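Local coordinates for periplasmic sugar-binding protein (Chloroflexus aurantiacus, PDB 4RXU), which binds beta-D-glucopyranose in a cleft lined by both lobes and probably hands carbohydrate on to an ABC-type transporter, at residues S116-I121 against V296-R301; A233-A238 against A260-A265; G254-I259 against G290-T295; G324-G329 against V333-S338. One frame throughout, in Å; residues are numbered along the deposited sequence.

Contact 1 (S116-I121 against V296-R301); sequences SYDRLI and VFKDVR. With BGC (beta-D-glucopyranose), chain C.
The ring of Tyr117 reaches Val300 with its hydroxyl end, OH lying 4.4 Å from Val300 CG1. The guanidinium of Arg119 meets glucose edge-on: C5 of the sugar lies in its plane, NE donates to O1 and NH2 to O5 at 3.0 Å, both bonds nearly straight at 169°. On the other segment Asp299 N lies above one face of the Phe297 ring, toward its rim, and Arg301 takes the Asp299 carboxylate side-on, NE to OD1 and NH2 to OD2.

The two segments share the sugar more than they touch, and the Asp118 carboxylate and the Lys298 ammonium come together at glucose O2. This hydroxyl gives its proton to Asp118 OD2 at 2.7 Å and accepts from Lys298 NZ at 2.9 Å, tying the segments together. A bend in the Lys298 chain (chi3 -56°) turns NZ to the sugar, where it also donates to O3 at 3.0 Å; Gln277 is a further partner. Asp118 OD1 and Lys298 NZ stay 4.5 Å apart, beyond a salt bridge but near enough that their charges probably favour each other. OD1 is paired instead with Arg44, and Arg119 NH2 with Glu42.

Asp118 and Arg119 follow directly on strand 113-117, and Lys298 lies on strand 295-298, shortly before helix 300-315, whose N-cap is Asp299. That helix packs on Tyr117 through Leu303, Val304 and Ala307, while helix 44-59 supplies Asp48 to Tyr117 OH and Trp45 against Asp118 and Arg119.

Contact 2 (A233-A238 against A260-A265); sequences ANLTAA and ADAFAA
Leu235 lays one branch on the flat of the Phe263 ring and points the other at Ala262, the residue before Phe263. CD2 stands 3.6 Å above the ring plane, somewhat toward the rim, and 3.9 Å from the centroid. The line from centroid to methyl leans 19° from the ring normal, which makes this a CH-pi contact over the face, and CE2 is the ring atom nearest to CD2. The two side chains run at a slant to each other, leucine coming in from helix 224-237 as phenylalanine swings across from helix 253-264.

CD1 sits by the near rim of the ring, at Phe263 CD1 and CG, and reaches on to Ala262. It lies 3.6 Å from Ala262 O and 4.0 Å from Ala262 CB, so a single leucine fork straddles two consecutive residues of the facing helix. Phe263 starts off obliquely, but with CG beside its own backbone N (chi1 -83°) the ring turns back beneath the leucine. No hydrogen bond spans the pair: the side-chain fit is apolar, and one methyl also rests on the Ala262 carbonyl oxygen.

The ring also meets Tyr158 edge-to-face and packs on Val246, Ile248, Val269 and Tyr272, strand residues that seat it on the sheet beneath. Helix 253-264 links strands 246-249 and 269-274, parallel neighbours, in a beta-alpha-beta crossover. Helices lying side by side over such a parallel sheet are characteristic of the Rossmann-like lobes of type I periplasmic binding proteins.

Contact 3 (G254-I259 against G290-T295); sequences GTARAI and GRQSMT
Gln292 presses its amide against the methyl of Ala256, and this is the tight part of the contact. Ala256 CB lies 3.9 Å from Gln292 OE1, with CD and NE2 of the glutamine only slightly farther off, so the methyl meets the whole amide group. On one side of it Arg257 CG comes to 3.7 Å from the same OE1. The glutamine gets there fully stretched, CG anti to its backbone N (chi1 173°) and the chain extended beyond.

No hydrogen bond crosses between the segments, yet the buried amide is well provided for. NE2 donates to Met294 O at 3.0 Å along an almost straight N-H line (177°), although it comes in from above that carbonyl's plane. Asp253 OD1 is a second partner of NE2, and Ser283 OG bonds to OE1. The same serine hydroxyl meets Arg257 NH1, bridging two side chains that do not bond each other; their guanidinium and amide planes are 16° apart.

The solvent side begins at Arg257, partly exposed though it still lies on Ala282 and Tyr286 of helix 281-288. Opposite, the backbone comes in from exposed Gly290 through Arg291 to buried Gln292. A Schellman motif, with the positive phi of Gly290, ends helix 281-288. The segment then leads into strand 295-298, which pairs with strand 332-343 in the other lobe's sheet. Such a passage from a helix of one lobe to a strand of the other is consistent with a hinge crossing of a type I periplasmic binding protein.

Contact 4 (G324-G329 against V333-S338); sequences GTYNNG and VPAIQS
Tyr326 sends its side chain along segment 333-338 of strand 332-343, toward Ala335 and then Gln337. CB leaves the strand on the same face as Val333 and packs on Leu120. With CG beside the backbone N (chi1 -77°), the ring then runs forward with one edge to the partner: CD1 is 3.7 Å from Ala335 CB, and CE1 passes at 3.9 Å from that methyl while nearing Gln337 OE1. At the tip, OH donates to Gln337 OE1 at 2.6 Å, a short bond tilted 16° from the carbonyl plane. OE1 lies near the ring plane, at its edge; the ring and amide planes are almost perpendicular. Tyr130 adds an edge-to-face partner.

The backbone holds the tyrosine's base. Tyr326 and Val333 form a hydrogen-bonded pair, Tyr326 N reaching Val333 O at 3.0 Å and Val333 N reaching Tyr326 O at 2.9 Å. Ala335 N adds a bond to Gly324 O, and Thr325 CA-H approaches Val333 O. At the end of the short strand, Asn327 OD1 accepts from Gly329 N in an Asx turn, and Asn328 OD1 takes the amides of Lys330 and Lys331. This is an antiparallel beta hairpin at the edge of the larger sheet.

How the contacts relate
Contacts 1 and 4 belong to the larger mixed sheet, contacts 2 and 3 to helix 253-264 in the other lobe. Contact 1 lies deepest, its centre about 7 Å from that of the chain, and is polar: charged groups converge on glucose. Contact 4 is partly buried and relies on backbone pairing; Asn328 ND2 hydrogen-bonds to Ile121 O of contact 1, and Leu120 packs against Asn327 and Asn328. Contact 2, farther out, is apolar in its side chains, whereas in contact 3 an amide is buried and bonded. These two meet where Arg291 packs on Asp261 and Ala264. Contact 3 runs straight on into contact 1, since Thr295 precedes Val296, so one strand leads from the second lobe to the sugar.

Contact 1 (S116-I121 against V296-R301)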
loop_
_atom_site.group_PDB
_atom_site.type_symbol
_atom_site.label_atom_id
_atom_site.label_comp_id
_atom_site.label_asym_id
_atom_site.label_seq_id
_atom_site.Cartn_x
_atom_site.Cartn_y
_atom_site.Cartn_z
ATOM N N SER A 116 -0.951 12.561 -9.111
ATOM C CA SER A 116 -0.576 11.896 -7.880
ATOM C C SER A 116 -0.571 10.381 -8.199
ATOM O O SER A 116 -1.460 9.896 -8.886
ATOM C CB SER A 116 -1.585 12.259 -6.795
ATOM O OG SER A 116 -1.117 12.022 -5.479
ATOM N N TYR A 117 0.459 9.684 -7.732
ATOM C CA TYR A 117 0.756 8.335 -8.162
ATOM C C TYR A 117 0.817 7.417 -6.951
ATOM O O TYR A 117 1.625 7.619 -6.053
ATOM C CB TYR A 117 2.092 8.311 -8.885
ATOM C CG TYR A 117 2.478 6.934 -9.394
ATOM C CD1 TYR A 117 1.915 6.398 -10.530
ATOM C CD2 TYR A 117 3.399 6.172 -8.708
ATOM C CE1 TYR A 117 2.254 5.130 -10.966
ATOM C CE2 TYR A 117 3.770 4.920 -9.153
ATOM C CZ TYR A 117 3.177 4.401 -10.276
ATOM O OH TYR A 117 3.540 3.144 -10.685
ATOM N N ASP A 118 -0.074 6.430 -6.960
ATOM C CA ASP A 118 -0.246 5.417 -5.917
ATOM C C ASP A 118 -0.822 5.992 -4.634
ATOM O O ASP A 118 -1.814 5.485 -4.132
ATOM C CB ASP A 118 1.017 4.625 -5.600
ATOM C CG ASP A 118 0.700 3.430 -4.762
ATOM O OD1 ASP A 118 0.301 2.404 -5.361
ATOM O OD2 ASP A 118 0.771 3.529 -3.505
ATOM N N ARG A 119 -0.151 7.001 -4.078
ATOM C CA ARG A 119 -0.574 7.694 -2.865
ATOM C C ARG A 119 -1.080 9.057 -3.245
ATOM O O ARG A 119 -0.609 9.659 -4.223
ATOM C CB ARG A 119 0.598 7.890 -1.908
ATOM C CG ARG A 119 1.209 6.618 -1.406
ATOM C CD ARG A 119 2.447 6.930 -0.595
ATOM N NE ARG A 119 3.003 5.746 0.010
ATOM C CZ ARG A 119 4.152 5.708 0.659
ATOM N NH1 ARG A 119 4.904 6.797 0.745
ATOM N NH2 ARG A 119 4.552 4.575 1.203
ATOM N N LEU A 120 -2.039 9.535 -2.461
ATOM C CA LEU A 120 -2.712 10.783 -2.736
ATOM C C LEU A 120 -2.083 11.973 -2.002
ATOM O O LEU A 120 -1.894 11.951 -0.793
ATOM C CB LEU A 120 -4.180 10.629 -2.316
ATOM C CG LEU A 120 -5.148 11.756 -2.673
ATOM C CD1 LEU A 120 -5.150 12.056 -4.166
ATOM C CD2 LEU A 120 -6.536 11.409 -2.145
ATOM N N ILE A 121 -1.768 13.022 -2.756
ATOM C CA ILE A 121 -1.429 14.319 -2.178
ATOM C C ILE A 121 -2.701 14.948 -1.641
ATOM O O ILE A 121 -3.714 15.002 -2.332
ATOM C CB ILE A 121 -0.797 15.255 -3.227
ATOM C CG1 ILE A 121 0.556 14.671 -3.637
ATOM C CG2 ILE A 121 -0.624 16.651 -2.645
ATOM C CD1 ILE A 121 1.298 15.441 -4.702
ATOM N N VAL A 296 -2.078 -9.442 -1.360
ATOM C CA VAL A 296 -2.883 -8.738 -2.341
ATOM C C VAL A 296 -1.961 -8.273 -3.474
ATOM O O VAL A 296 -1.037 -7.483 -3.267
ATOM C CB VAL A 296 -3.718 -7.584 -1.759
ATOM C CG1 VAL A 296 -4.482 -6.908 -2.881
ATOM C CG2 VAL A 296 -4.690 -8.111 -0.702
ATOM N N PHE A 297 -2.206 -8.808 -4.669
ATOM C CA PHE A 297 -1.402 -8.504 -5.849
ATOM C C PHE A 297 -1.943 -7.241 -6.485
ATOM O O PHE A 297 -3.114 -7.172 -6.818
ATOM C CB PHE A 297 -1.491 -9.663 -6.849
ATOM C CG PHE A 297 -0.916 -9.369 -8.216
ATOM C CD1 PHE A 297 0.362 -8.834 -8.351
ATOM C CD2 PHE A 297 -1.649 -9.628 -9.368
ATOM C CE1 PHE A 297 0.885 -8.573 -9.602
ATOM C CE2 PHE A 297 -1.116 -9.368 -10.627
ATOM C CZ PHE A 297 0.144 -8.829 -10.734
ATOM N N LYS A 298 -1.066 -6.256 -6.645
ATOM C CA LYS A 298 -1.362 -4.979 -7.283
ATOM C C LYS A 298 -0.447 -4.865 -8.503
ATOM O O LYS A 298 0.768 -4.755 -8.349
ATOM C CB LYS A 298 -1.143 -3.826 -6.293
ATOM C CG LYS A 298 -1.748 -4.080 -4.910
ATOM C CD LYS A 298 -1.963 -2.860 -4.050
ATOM C CE LYS A 298 -0.687 -2.075 -3.855
ATOM N NZ LYS A 298 -0.908 -1.043 -2.802
ATOM N N ASP A 299 -1.016 -4.983 -9.700
ATOM C CA ASP A 299 -0.204 -5.108 -10.894
ATOM C C ASP A 299 0.405 -3.759 -11.240
ATOM O O ASP A 299 -0.213 -2.922 -11.881
ATOM C CB ASP A 299 -1.041 -5.686 -12.047
ATOM C CG ASP A 299 -0.209 -6.134 -13.220
ATOM O OD1 ASP A 299 0.935 -5.633 -13.386
ATOM O OD2 ASP A 299 -0.710 -6.994 -13.979
ATOM N N VAL A 300 1.640 -3.577 -10.783
ATOM C CA VAL A 300 2.388 -2.346 -11.010
ATOM C C VAL A 300 2.592 -2.054 -12.489
ATOM O O VAL A 300 2.742 -0.902 -12.881
ATOM C CB VAL A 300 3.727 -2.370 -10.221
ATOM C CG1 VAL A 300 4.566 -1.135 -10.528
ATOM C CG2 VAL A 300 3.476 -2.443 -8.719
ATOM N N ARG A 301 2.593 -3.075 -13.337
ATOM C CA ARG A 301 2.647 -2.802 -14.781
ATOM C C ARG A 301 1.466 -1.945 -15.250
ATOM O O ARG A 301 1.617 -1.043 -16.075
ATOM C CB ARG A 301 2.666 -4.106 -15.600
ATOM C CG ARG A 301 3.790 -5.044 -15.216
ATOM C CD ARG A 301 3.667 -6.371 -15.924
ATOM N NE ARG A 301 2.456 -7.067 -15.528
ATOM C CZ ARG A 301 2.090 -8.257 -15.977
ATOM N NH1 ARG A 301 2.843 -8.895 -16.874
ATOM N NH2 ARG A 301 0.952 -8.787 -15.545
HETATM C C2 BGC C . 1.700 1.315 -1.198
HETATM C C3 BGC C . 1.980 -0.125 -0.816
HETATM C C4 BGC C . 3.317 -0.202 -0.093
HETATM C C5 BGC C . 3.377 0.795 1.065
HETATM C C6 BGC C . 4.739 0.881 1.717
HETATM C C1 BGC C . 1.683 2.059 0.126
HETATM O O1 BGC C . 1.208 3.368 0.004
HETATM O O2 BGC C . 0.441 1.391 -1.874
HETATM O O3 BGC C . 1.995 -0.903 -2.010
HETATM O O4 BGC C . 3.443 -1.513 0.491
HETATM O O5 BGC C . 3.022 2.090 0.623
HETATM O O6 BGC C . 5.781 1.061 0.755
#

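Contact 2 (A233-A238 against A260-A265)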
loop_
_atom_site.group_PDB
_atom_site.type_symbol
_atom_site.label_atom_id
_atom_site.label_comp_id
_atom_site.label_asym_id
_atom_site.label_seq_id
_atom_site.Cartn_x
_atom_site.Cartn_y
_atom_site.Cartn_z
ATOM N N ALA A 233 6.842 -7.079 20.948
ATOM C CA ALA A 233 6.251 -6.384 22.102
ATOM C C ALA A 233 4.833 -6.877 22.396
ATOM O O ALA A 233 4.477 -7.161 23.542
ATOM C CB ALA A 233 6.273 -4.871 21.891
ATOM N N ASN A 234 4.028 -6.976 21.346
ATOM C CA ASN A 234 2.673 -7.483 21.468
ATOM C C ASN A 234 2.630 -8.898 22.027
ATOM O O ASN A 234 1.787 -9.202 22.849
ATOM C CB ASN A 234 1.980 -7.492 20.117
ATOM C CG ASN A 234 1.715 -6.112 19.544
ATOM O OD1 ASN A 234 1.392 -6.022 18.376
ATOM N ND2 ASN A 234 1.783 -5.058 20.348
ATOM N N LEU A 235 3.524 -9.756 21.534
ATOM C CA LEU A 235 3.575 -11.138 21.976
ATOM C C LEU A 235 4.059 -11.267 23.414
ATOM O O LEU A 235 3.529 -12.091 24.162
ATOM C CB LEU A 235 4.431 -11.968 21.035
ATOM C CG LEU A 235 3.768 -12.249 19.683
ATOM C CD1 LEU A 235 4.858 -12.748 18.743
ATOM C CD2 LEU A 235 2.587 -13.230 19.774
ATOM N N THR A 236 4.993 -10.402 23.794
ATOM C CA THR A 236 5.499 -10.351 25.155
ATOM C C THR A 236 4.410 -9.932 26.141
ATOM O O THR A 236 4.350 -10.434 27.265
ATOM C CB THR A 236 6.723 -9.458 25.241
ATOM O OG1 THR A 236 7.777 -10.068 24.478
ATOM C CG2 THR A 236 7.173 -9.277 26.678
ATOM N N ALA A 237 3.548 -9.019 25.712
ATOM C CA ALA A 237 2.477 -8.515 26.565
ATOM C C ALA A 237 1.315 -9.494 26.623
ATOM O O ALA A 237 0.565 -9.553 27.592
ATOM C CB ALA A 237 1.986 -7.179 26.045
ATOM N N ALA A 238 1.163 -10.242 25.548
ATOM C CA ALA A 238 0.078 -11.201 25.422
ATOM C C ALA A 238 0.359 -12.436 26.251
ATOM O O ALA A 238 1.512 -12.776 26.528
ATOM C CB ALA A 238 -0.096 -11.579 23.971
ATOM N N ALA A 260 5.182 -12.221 10.892
ATOM C CA ALA A 260 5.160 -13.689 10.826
ATOM C C ALA A 260 6.381 -14.318 11.491
ATOM O O ALA A 260 6.251 -15.314 12.200
ATOM C CB ALA A 260 5.044 -14.158 9.382
ATOM N N ASP A 261 7.547 -13.720 11.298
ATOM C CA ASP A 261 8.783 -14.222 11.920
ATOM C C ASP A 261 8.674 -14.222 13.441
ATOM O O ASP A 261 9.081 -15.173 14.109
ATOM C CB ASP A 261 10.021 -13.408 11.495
ATOM C CG ASP A 261 10.421 -13.617 10.041
ATOM O OD1 ASP A 261 9.908 -14.546 9.355
ATOM O OD2 ASP A 261 11.264 -12.797 9.587
ATOM N N ALA A 262 8.109 -13.161 13.995
ATOM C CA ALA A 262 7.885 -13.105 15.453
ATOM C C ALA A 262 6.887 -14.153 15.947
ATOM O O ALA A 262 7.117 -14.845 16.954
ATOM C CB ALA A 262 7.414 -11.708 15.846
ATOM N N PHE A 263 5.747 -14.243 15.255
ATOM C CA PHE A 263 4.687 -15.184 15.624
ATOM C C PHE A 263 5.114 -16.645 15.447
ATOM O O PHE A 263 4.770 -17.491 16.275
ATOM C CB PHE A 263 3.411 -14.888 14.840
ATOM C CG PHE A 263 2.561 -13.789 15.452
ATOM C CD1 PHE A 263 2.933 -12.458 15.364
ATOM C CD2 PHE A 263 1.410 -14.102 16.155
ATOM C CE1 PHE A 263 2.144 -11.452 15.916
ATOM C CE2 PHE A 263 0.616 -13.107 16.712
ATOM C CZ PHE A 263 0.995 -11.780 16.593
ATOM N N ALA A 264 5.905 -16.922 14.410
ATOM C CA ALA A 264 6.394 -18.287 14.154
ATOM C C ALA A 264 7.272 -18.780 15.293
ATOM O O ALA A 264 7.319 -19.969 15.582
ATOM C CB ALA A 264 7.170 -18.335 12.855
ATOM N N ALA A 265 7.980 -17.845 15.918
ATOM C CA ALA A 265 8.898 -18.145 17.029
ATOM C C ALA A 265 8.262 -18.330 18.408
ATOM O O ALA A 265 8.952 -18.692 19.357
ATOM C CB ALA A 265 9.976 -17.076 17.122
#

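Contact 3 (G254-I259 against G290-T295)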
loop_
_atom_site.group_PDB
_atom_site.type_symbol
_atom_site.label_atom_id
_atom_site.label_comp_id
_atom_site.label_asym_id
_atom_site.label_seq_id
_atom_site.Cartn_x
_atom_site.Cartn_y
_atom_site.Cartn_z
ATOM N N GLY A 254 6.515 -6.908 3.356
ATOM C CA GLY A 254 7.687 -6.920 4.210
ATOM C C GLY A 254 7.292 -6.921 5.674
ATOM O O GLY A 254 7.870 -7.636 6.488
ATOM N N THR A 255 6.316 -6.091 6.035
ATOM C CA THR A 255 5.888 -6.080 7.431
ATOM C C THR A 255 5.239 -7.422 7.830
ATOM O O THR A 255 5.408 -7.874 8.962
ATOM C CB THR A 255 4.950 -4.886 7.748
ATOM O OG1 THR A 255 3.731 -4.971 6.989
ATOM C CG2 THR A 255 5.637 -3.538 7.522
ATOM N N ALA A 256 4.523 -8.055 6.891
ATOM C CA ALA A 256 3.976 -9.397 7.113
ATOM C C ALA A 256 5.055 -10.423 7.454
ATOM O O ALA A 256 4.868 -11.243 8.364
ATOM C CB ALA A 256 3.184 -9.856 5.904
ATOM N N ARG A 257 6.167 -10.396 6.734
ATOM C CA ARG A 257 7.221 -11.370 6.991
ATOM C C ARG A 257 7.837 -11.106 8.351
ATOM O O ARG A 257 8.125 -12.046 9.084
ATOM C CB ARG A 257 8.262 -11.348 5.879
ATOM C CG ARG A 257 7.705 -11.776 4.519
ATOM C CD ARG A 257 8.813 -12.120 3.527
ATOM N NE ARG A 257 9.840 -11.067 3.444
ATOM C CZ ARG A 257 9.705 -9.924 2.773
ATOM N NH1 ARG A 257 8.596 -9.698 2.074
ATOM N NH2 ARG A 257 10.684 -8.991 2.812
ATOM N N ALA A 258 8.042 -9.828 8.685
ATOM C CA ALA A 258 8.630 -9.457 9.981
ATOM C C ALA A 258 7.743 -9.940 11.124
ATOM O O ALA A 258 8.215 -10.521 12.100
ATOM C CB ALA A 258 8.797 -7.948 10.069
ATOM N N ILE A 259 6.447 -9.711 10.978
ATOM C CA ILE A 259 5.466 -10.084 11.984
ATOM C C ILE A 259 5.311 -11.599 12.055
ATOM O O ILE A 259 5.342 -12.199 13.139
ATOM C CB ILE A 259 4.104 -9.386 11.713
ATOM C CG1 ILE A 259 4.260 -7.864 11.897
ATOM C CG2 ILE A 259 3.022 -9.948 12.618
ATOM C CD1 ILE A 259 3.198 -7.017 11.232
ATOM N N GLY A 290 4.431 -21.765 3.084
ATOM C CA GLY A 290 3.475 -21.847 4.182
ATOM C C GLY A 290 3.758 -20.936 5.363
ATOM O O GLY A 290 3.321 -21.215 6.468
ATOM N N ARG A 291 4.480 -19.854 5.119
ATOM C CA ARG A 291 4.881 -18.918 6.189
ATOM C C ARG A 291 4.128 -17.609 6.146
ATOM O O ARG A 291 4.135 -16.883 7.134
ATOM C CB ARG A 291 6.376 -18.624 6.135
ATOM C CG ARG A 291 7.266 -19.860 6.178
ATOM C CD ARG A 291 8.662 -19.505 6.587
ATOM N NE ARG A 291 8.614 -19.166 7.997
ATOM C CZ ARG A 291 9.478 -18.391 8.630
ATOM N NH1 ARG A 291 10.502 -17.847 7.997
ATOM N NH2 ARG A 291 9.293 -18.164 9.919
ATOM N N GLN A 292 3.465 -17.324 5.025
ATOM C CA GLN A 292 2.578 -16.180 4.910
ATOM C C GLN A 292 1.354 -16.701 4.188
ATOM O O GLN A 292 1.468 -17.519 3.300
ATOM C CB GLN A 292 3.256 -15.068 4.113
ATOM C CG GLN A 292 2.362 -13.874 3.769
ATOM C CD GLN A 292 3.113 -12.717 3.108
ATOM O OE1 GLN A 292 4.327 -12.523 3.307
ATOM N NE2 GLN A 292 2.366 -11.882 2.382
ATOM N N SER A 293 0.176 -16.255 4.574
ATOM C CA SER A 293 -1.060 -16.872 4.079
ATOM C C SER A 293 -1.496 -16.356 2.719
ATOM O O SER A 293 -1.982 -17.092 1.868
ATOM C CB SER A 293 -2.211 -16.666 5.089
ATOM O OG SER A 293 -1.812 -17.034 6.380
ATOM N N MET A 294 -1.345 -15.057 2.525
ATOM C CA MET A 294 -1.798 -14.416 1.309
ATOM C C MET A 294 -1.102 -13.112 1.096
ATOM O O MET A 294 -0.550 -12.532 2.016
ATOM C CB MET A 294 -3.306 -14.147 1.332
ATOM C CG MET A 294 -3.754 -13.122 2.376
ATOM S SD MET A 294 -3.745 -11.335 1.850
ATOM C CE MET A 294 -5.465 -11.200 1.317
ATOM N N THR A 295 -1.162 -12.654 -0.149
ATOM C CA THR A 295 -0.793 -11.293 -0.475
ATOM C C THR A 295 -1.824 -10.736 -1.462
ATOM O O THR A 295 -2.361 -11.448 -2.305
ATOM C CB THR A 295 0.648 -11.170 -1.055
ATOM O OG1 THR A 295 1.056 -9.793 -1.106
ATOM C CG2 THR A 295 0.741 -11.786 -2.451
#

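Contact 4 (G324-G329 against V333-S338)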
loop_
_atom_site.group_PDB
_atom_site.type_symbol
_atom_site.label_atom_id
_atom_site.label_comp_id
_atom_site.label_asym_id
_atom_site.label_seq_id
_atom_site.Cartn_x
_atom_site.Cartn_y
_atom_site.Cartn_z
ATOM N N GLY A 324 -14.420 8.049 -11.552
ATOM C CA GLY A 324 -14.488 8.059 -10.105
ATOM C C GLY A 324 -13.508 9.071 -9.546
ATOM O O GLY A 324 -12.723 9.700 -10.290
ATOM N N THR A 325 -13.575 9.257 -8.236
ATOM C CA THR A 325 -12.721 10.236 -7.531
ATOM C C THR A 325 -12.251 9.705 -6.177
ATOM O O THR A 325 -12.868 8.787 -5.598
ATOM C CB THR A 325 -13.436 11.590 -7.284
ATOM O OG1 THR A 325 -14.607 11.393 -6.495
ATOM C CG2 THR A 325 -13.763 12.332 -8.642
ATOM N N TYR A 326 -11.166 10.300 -5.677
ATOM C CA TYR A 326 -10.775 10.121 -4.289
ATOM C C TYR A 326 -10.714 11.491 -3.670
ATOM O O TYR A 326 -10.075 12.387 -4.194
ATOM C CB TYR A 326 -9.397 9.470 -4.126
ATOM C CG TYR A 326 -9.346 7.980 -4.365
ATOM C CD1 TYR A 326 -9.643 7.439 -5.612
ATOM C CD2 TYR A 326 -8.990 7.117 -3.352
ATOM C CE1 TYR A 326 -9.599 6.069 -5.832
ATOM C CE2 TYR A 326 -8.931 5.751 -3.561
ATOM C CZ TYR A 326 -9.255 5.230 -4.792
ATOM O OH TYR A 326 -9.174 3.863 -4.964
ATOM N N ASN A 327 -11.338 11.644 -2.517
ATOM C CA ASN A 327 -11.265 12.898 -1.832
ATOM C C ASN A 327 -9.948 13.047 -1.107
ATOM O O ASN A 327 -9.457 12.129 -0.430
ATOM C CB ASN A 327 -12.397 13.034 -0.824
ATOM C CG ASN A 327 -12.405 14.400 -0.145
ATOM O OD1 ASN A 327 -11.861 14.585 0.945
ATOM N ND2 ASN A 327 -12.954 15.371 -0.832
ATOM N N ASN A 328 -9.398 14.247 -1.199
ATOM C CA ASN A 328 -8.088 14.505 -0.606
ATOM C C ASN A 328 -8.111 15.570 0.500
ATOM O O ASN A 328 -7.063 16.039 0.928
ATOM C CB ASN A 328 -7.093 14.870 -1.707
ATOM C CG ASN A 328 -7.126 16.332 -2.067
ATOM O OD1 ASN A 328 -8.110 17.027 -1.800
ATOM N ND2 ASN A 328 -6.025 16.831 -2.622
ATOM N N GLY A 329 -9.304 15.885 0.998
ATOM C CA GLY A 329 -9.487 16.919 2.030
ATOM C C GLY A 329 -9.965 18.260 1.498
ATOM O O GLY A 329 -10.625 19.046 2.208
ATOM N N VAL A 333 -10.519 14.237 -6.351
ATOM C CA VAL A 333 -9.533 14.167 -7.427
ATOM C C VAL A 333 -9.931 13.057 -8.393
ATOM O O VAL A 333 -10.147 11.920 -7.959
ATOM C CB VAL A 333 -8.121 13.850 -6.871
ATOM C CG1 VAL A 333 -7.097 13.755 -8.012
ATOM C CG2 VAL A 333 -7.707 14.873 -5.812
ATOM N N PRO A 334 -10.023 13.374 -9.699
ATOM C CA PRO A 334 -10.306 12.348 -10.703
ATOM C C PRO A 334 -9.328 11.171 -10.640
ATOM O O PRO A 334 -8.111 11.364 -10.615
ATOM C CB PRO A 334 -10.197 13.104 -12.033
ATOM C CG PRO A 334 -10.494 14.523 -11.682
ATOM C CD PRO A 334 -9.909 14.712 -10.310
ATOM N N ALA A 335 -9.887 9.963 -10.622
ATOM C CA ALA A 335 -9.109 8.735 -10.380
ATOM C C ALA A 335 -8.966 7.887 -11.629
ATOM O O ALA A 335 -9.859 7.832 -12.463
ATOM C CB ALA A 335 -9.769 7.909 -9.302
ATOM N N ILE A 336 -7.801 7.260 -11.752
ATOM C CA ILE A 336 -7.547 6.265 -12.795
ATOM C C ILE A 336 -7.171 5.041 -11.940
ATOM O O ILE A 336 -6.018 4.866 -11.543
ATOM C CB ILE A 336 -6.400 6.702 -13.738
ATOM C CG1 ILE A 336 -6.751 8.030 -14.427
ATOM C CG2 ILE A 336 -6.112 5.618 -14.767
ATOM C CD1 ILE A 336 -5.640 8.713 -15.211
ATOM N N GLN A 337 -8.171 4.222 -11.637
ATOM C CA GLN A 337 -8.056 3.162 -10.640
ATOM C C GLN A 337 -7.975 1.803 -11.299
ATOM O O GLN A 337 -8.692 1.526 -12.262
ATOM C CB GLN A 337 -9.259 3.204 -9.697
ATOM C CG GLN A 337 -9.209 2.207 -8.548
ATOM C CD GLN A 337 -10.533 2.091 -7.794
ATOM O OE1 GLN A 337 -10.740 2.735 -6.754
ATOM N NE2 GLN A 337 -11.448 1.313 -8.335
ATOM N N SER A 338 -7.128 0.964 -10.701
ATOM C CA SER A 338 -6.791 -0.395 -11.151
ATOM C C SER A 338 -7.155 -1.391 -10.061
ATOM O O SER A 338 -7.037 -1.047 -8.877
ATOM C CB SER A 338 -5.260 -0.480 -11.449
ATOM O OG SER A 338 -5.056 -0.136 -12.777
#